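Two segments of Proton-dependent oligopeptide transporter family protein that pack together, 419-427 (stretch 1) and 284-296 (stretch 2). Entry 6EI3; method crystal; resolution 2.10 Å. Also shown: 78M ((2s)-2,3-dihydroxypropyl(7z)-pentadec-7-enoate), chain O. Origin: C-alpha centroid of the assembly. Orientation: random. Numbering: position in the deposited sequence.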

# COMPACT_ATOMS: atom_id res chain seq x y z
N GLU A 419 -12.89 5.68 1.06
CA GLU A 419 -14.27 6.16 0.93
C GLU A 419 -14.54 7.25 2.00
O GLU A 419 -15.16 8.28 1.71
CB GLU A 419 -15.24 4.99 1.09
CG GLU A 419 -16.65 5.28 0.59
CD GLU A 419 -17.62 4.11 0.60
OE1 GLU A 419 -17.16 2.94 0.56
OE2 GLU A 419 -18.85 4.37 0.63
N PHE A 420 -14.05 7.03 3.23
CA PHE A 420 -14.21 8.00 4.31
C PHE A 420 -13.48 9.29 3.95
O PHE A 420 -14.04 10.37 4.08
CB PHE A 420 -13.67 7.43 5.64
CG PHE A 420 -13.41 8.49 6.69
CD1 PHE A 420 -14.45 9.00 7.46
CD2 PHE A 420 -12.14 9.02 6.86
CE1 PHE A 420 -14.20 9.98 8.42
CE2 PHE A 420 -11.91 10.02 7.80
CZ PHE A 420 -12.95 10.50 8.57
N ALA A 421 -12.22 9.19 3.51
CA ALA A 421 -11.45 10.39 3.19
C ALA A 421 -12.07 11.19 2.05
O ALA A 421 -12.15 12.42 2.15
CB ALA A 421 -10.02 10.02 2.88
N TYR A 422 -12.61 10.50 1.02
CA TYR A 422 -13.28 11.14 -0.11
C TYR A 422 -14.50 11.94 0.34
O TYR A 422 -14.68 13.07 -0.10
CB TYR A 422 -13.67 10.11 -1.18
CG TYR A 422 -12.54 9.63 -2.06
CD1 TYR A 422 -11.47 10.47 -2.39
CD2 TYR A 422 -12.57 8.37 -2.65
CE1 TYR A 422 -10.45 10.05 -3.24
CE2 TYR A 422 -11.54 7.93 -3.48
CZ TYR A 422 -10.49 8.78 -3.79
OH TYR A 422 -9.49 8.36 -4.63
N SER A 423 -15.33 11.37 1.24
CA SER A 423 -16.53 11.99 1.79
C SER A 423 -16.24 13.27 2.59
O SER A 423 -17.12 14.10 2.71
CB SER A 423 -17.27 10.99 2.67
OG SER A 423 -16.67 10.89 3.96
N GLN A 424 -15.03 13.40 3.17
CA GLN A 424 -14.62 14.53 4.04
C GLN A 424 -13.81 15.60 3.33
O GLN A 424 -13.80 16.74 3.75
CB GLN A 424 -13.80 14.01 5.26
CG GLN A 424 -14.48 12.89 6.05
CD GLN A 424 -15.73 13.40 6.73
OE1 GLN A 424 -15.69 14.29 7.58
NE2 GLN A 424 -16.88 12.90 6.30
N ALA A 425 -13.06 15.24 2.32
CA ALA A 425 -12.21 16.18 1.60
C ALA A 425 -12.96 16.74 0.38
O ALA A 425 -13.92 16.10 -0.06
CB ALA A 425 -10.94 15.46 1.17
N PRO A 426 -12.57 17.91 -0.19
CA PRO A 426 -13.30 18.41 -1.38
C PRO A 426 -13.14 17.48 -2.58
O PRO A 426 -12.02 17.00 -2.79
CB PRO A 426 -12.63 19.77 -1.66
CG PRO A 426 -11.90 20.11 -0.44
CD PRO A 426 -11.48 18.82 0.19
N PRO A 427 -14.21 17.16 -3.35
CA PRO A 427 -14.06 16.22 -4.49
C PRO A 427 -13.01 16.64 -5.53
O PRO A 427 -12.43 15.78 -6.19
CB PRO A 427 -15.47 16.13 -5.07
CG PRO A 427 -16.35 16.46 -3.92
CD PRO A 427 -15.62 17.56 -3.20
O21 78M O . -6.79 17.12 14.27
C20 78M O . -6.02 17.74 13.25
C18 78M O . -4.54 17.61 13.53
O19 78M O . -4.23 18.21 14.80
C17 78M O . -3.69 18.24 12.45
O2 78M O . -2.37 17.66 12.61
C1 78M O . -1.50 17.81 11.60
O1 78M O . -1.69 18.52 10.64
C2 78M O . -0.28 16.96 11.81
C3 78M O . -0.09 15.90 10.73
C4 78M O . 0.39 14.57 11.28
C5 78M O . 1.78 14.15 10.82
C6 78M O . 1.83 13.53 9.42
C7 78M O . 1.99 12.04 9.46
C8 78M O . 3.07 11.35 9.11
C9 78M O . 3.21 9.86 9.17
C10 78M O . 3.73 9.40 10.53
C11 78M O . 2.97 8.23 11.13
C12 78M O . 2.94 8.25 12.66
C13 78M O . 2.05 7.20 13.31
C15 78M O . 1.91 4.90 14.33
C14 78M O . 2.67 5.81 13.41
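Stretch 2 (284-296) DGVRALLRVLVIF

Packing of residues 284-296 against residues 419-427 of a proton-dependent oligopeptide transporter family protein. Stretch 2 is helical throughout, part of a longer helix that begins before Asp-284 and continues past Phe-296; its backbone is held by a regular run of bonds such as Ala-288 N to Asp-284 O (2.9 Å) and Phe-296 N to Val-292 O (2.8 Å). Stretch 1 is the end of another helix, residues 419-424, followed by a non-helical segment in which Ala-425 is the first residue to leave helical phi/psi (-94/159). The two helices run nearly antiparallel, with a crossing angle of 162° and axes 9.9 Å apart at closest approach. The register therefore runs in opposite senses: Ala-421 CA lies 6.1 Å from Val-292 CA, Ala-425 CA 5.6 Å from Ala-288 CA, and Pro-426 CA 5.7 Å from Gly-285 CA. The small residues Ala-421, Ala-425, Ala-288 and Gly-285 all occur in these pairs, where the backbones come near one another.

The contact is built from apolar packing, and no hydrogen bond crosses it; 408 Å² is buried, both sides summed. At the C-terminal end of stretch 2, Ile-295 points toward stretch 1 and its CD1 meets Phe-420 CE2 at 3.6 Å, at the edge of the phenyl ring and near its plane. The CA-to-CB bond of Phe-420 points sideways, but the t rotamer (chi1 162°) brings the end of the ring nearer to stretch 2. One turn of helix separates Ile-295 from Val-292, which shares Ala-421 with Phe-296: Ala-421 CB lies 3.8 Å from Val-292 CG1 and 3.4 Å from Phe-296 CZ, the methyl approaching the Phe-296 ring obliquely. Further along, Leu-289 CD2 reaches Ala-425 CB at 3.7 Å and Pro-426 CD at 3.8 Å, one methyl touching two consecutive residues just past the helix.

Backbone atoms take part where side chains are small or absent. Ala-288 points its methyl toward stretch 1, and its CB lies 3.5 Å from Gln-424 O, a van der Waals contact. Gly-285 CA receives Pro-426 CG at 3.5 Å; an ideal CB on this glycine would lie 2.7 Å from Pro-426 CG, a clash, so the bare alpha-carbon lets the proline ring approach this closely.

The side-chain hydrogen bonds of Ser-423 and Gln-424 are made within stretch 1 or elsewhere in the structure, not across the contact. Ser-423 OG donates to Phe-420 O (2.7 Å), within its own helix, and in turn accepts a nearly straight hydrogen bond from Gln-424 NE2 to Ser-423 OG (3.1 Å, 170° at the hydrogen). This fits the course of the Gln-424 side chain, which starts toward stretch 2, with CB 4.5 Å from Val-292 CG2, but whose end leads away; its OE1 is hydrogen-bonded elsewhere in the structure.

The lipid 78M lies along other residues of stretch 2: Val-294 CG2 is 3.4 Å from its O2, and Leu-293 CD2 is 3.9 Å from its C6.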

# COMPACT_ATOMS: atom_id res chain seq x y z
N ASP A 284 -10.82 25.64 4.22
CA ASP A 284 -11.54 24.60 4.97
C ASP A 284 -11.21 23.23 4.37
O ASP A 284 -11.02 22.28 5.12
CB ASP A 284 -13.06 24.82 4.93
CG ASP A 284 -13.58 26.08 5.61
OD1 ASP A 284 -12.78 26.77 6.28
OD2 ASP A 284 -14.78 26.38 5.45
N GLY A 285 -11.14 23.16 3.05
CA GLY A 285 -10.80 21.96 2.29
C GLY A 285 -9.42 21.42 2.61
O GLY A 285 -9.24 20.21 2.70
N VAL A 286 -8.44 22.32 2.82
CA VAL A 286 -7.06 21.97 3.19
C VAL A 286 -7.04 21.54 4.67
O VAL A 286 -6.30 20.63 5.02
CB VAL A 286 -6.03 23.08 2.82
CG1 VAL A 286 -4.65 22.81 3.41
CG2 VAL A 286 -5.94 23.25 1.31
N ARG A 287 -7.88 22.19 5.54
CA ARG A 287 -8.02 21.82 6.96
C ARG A 287 -8.54 20.37 7.06
O ARG A 287 -8.03 19.59 7.86
CB ARG A 287 -8.97 22.77 7.70
CG ARG A 287 -8.89 22.61 9.21
CD ARG A 287 -9.41 23.79 10.01
NE ARG A 287 -8.60 25.01 9.88
CZ ARG A 287 -7.46 25.24 10.52
NH1 ARG A 287 -6.94 24.32 11.33
NH2 ARG A 287 -6.82 26.39 10.35
N ALA A 288 -9.57 20.04 6.24
CA ALA A 288 -10.17 18.71 6.17
C ALA A 288 -9.12 17.68 5.71
O ALA A 288 -9.03 16.60 6.30
CB ALA A 288 -11.35 18.74 5.22
N LEU A 289 -8.30 18.03 4.69
CA LEU A 289 -7.22 17.18 4.16
C LEU A 289 -6.17 16.87 5.23
O LEU A 289 -5.68 15.75 5.28
CB LEU A 289 -6.53 17.86 2.95
CG LEU A 289 -6.65 17.23 1.55
CD1 LEU A 289 -6.43 15.72 1.56
CD2 LEU A 289 -7.95 17.61 0.89
N LEU A 290 -5.82 17.86 6.07
CA LEU A 290 -4.85 17.66 7.15
C LEU A 290 -5.38 16.76 8.26
O LEU A 290 -4.62 15.97 8.82
CB LEU A 290 -4.30 18.97 7.70
CG LEU A 290 -3.47 19.81 6.74
CD1 LEU A 290 -3.21 21.19 7.31
CD2 LEU A 290 -2.14 19.09 6.34
N ARG A 291 -6.68 16.84 8.55
CA ARG A 291 -7.33 15.95 9.52
C ARG A 291 -7.30 14.52 8.99
O ARG A 291 -7.06 13.59 9.76
CB ARG A 291 -8.77 16.39 9.78
CG ARG A 291 -8.85 17.65 10.62
CD ARG A 291 -10.26 17.82 11.12
NE ARG A 291 -10.53 19.17 11.59
CZ ARG A 291 -11.15 20.10 10.87
NH1 ARG A 291 -11.57 19.82 9.64
NH2 ARG A 291 -11.37 21.30 11.37
N VAL A 292 -7.47 14.35 7.66
CA VAL A 292 -7.41 13.06 6.94
C VAL A 292 -6.01 12.47 7.04
O VAL A 292 -5.86 11.26 7.27
CB VAL A 292 -7.90 13.19 5.47
CG1 VAL A 292 -7.33 12.09 4.57
CG2 VAL A 292 -9.42 13.21 5.41
N LEU A 293 -4.98 13.32 6.87
CA LEU A 293 -3.58 12.92 6.97
C LEU A 293 -3.29 12.30 8.34
O LEU A 293 -2.55 11.31 8.40
CB LEU A 293 -2.63 14.12 6.65
CG LEU A 293 -1.10 13.88 6.76
CD1 LEU A 293 -0.60 12.85 5.74
CD2 LEU A 293 -0.33 15.19 6.59
N VAL A 294 -3.91 12.83 9.43
CA VAL A 294 -3.75 12.27 10.78
C VAL A 294 -4.41 10.88 10.85
O VAL A 294 -3.77 9.93 11.32
CB VAL A 294 -4.23 13.22 11.91
CG1 VAL A 294 -4.10 12.55 13.28
CG2 VAL A 294 -3.42 14.51 11.88
N ILE A 295 -5.66 10.75 10.36
CA ILE A 295 -6.39 9.47 10.29
C ILE A 295 -5.53 8.44 9.50
O ILE A 295 -5.34 7.32 9.99
CB ILE A 295 -7.81 9.70 9.69
CG1 ILE A 295 -8.73 10.34 10.75
CG2 ILE A 295 -8.44 8.41 9.17
CD1 ILE A 295 -9.65 11.42 10.24
N PHE A 296 -5.00 8.84 8.32
CA PHE A 296 -4.14 7.99 7.48
C PHE A 296 -2.85 7.58 8.21
O PHE A 296 -2.47 6.42 8.14
CB PHE A 296 -3.80 8.66 6.13
CG PHE A 296 -4.89 8.65 5.07
CD1 PHE A 296 -6.17 8.17 5.35
CD2 PHE A 296 -4.63 9.12 3.79
CE1 PHE A 296 -7.18 8.19 4.38
CE2 PHE A 296 -5.64 9.14 2.82
CZ PHE A 296 -6.90 8.67 3.12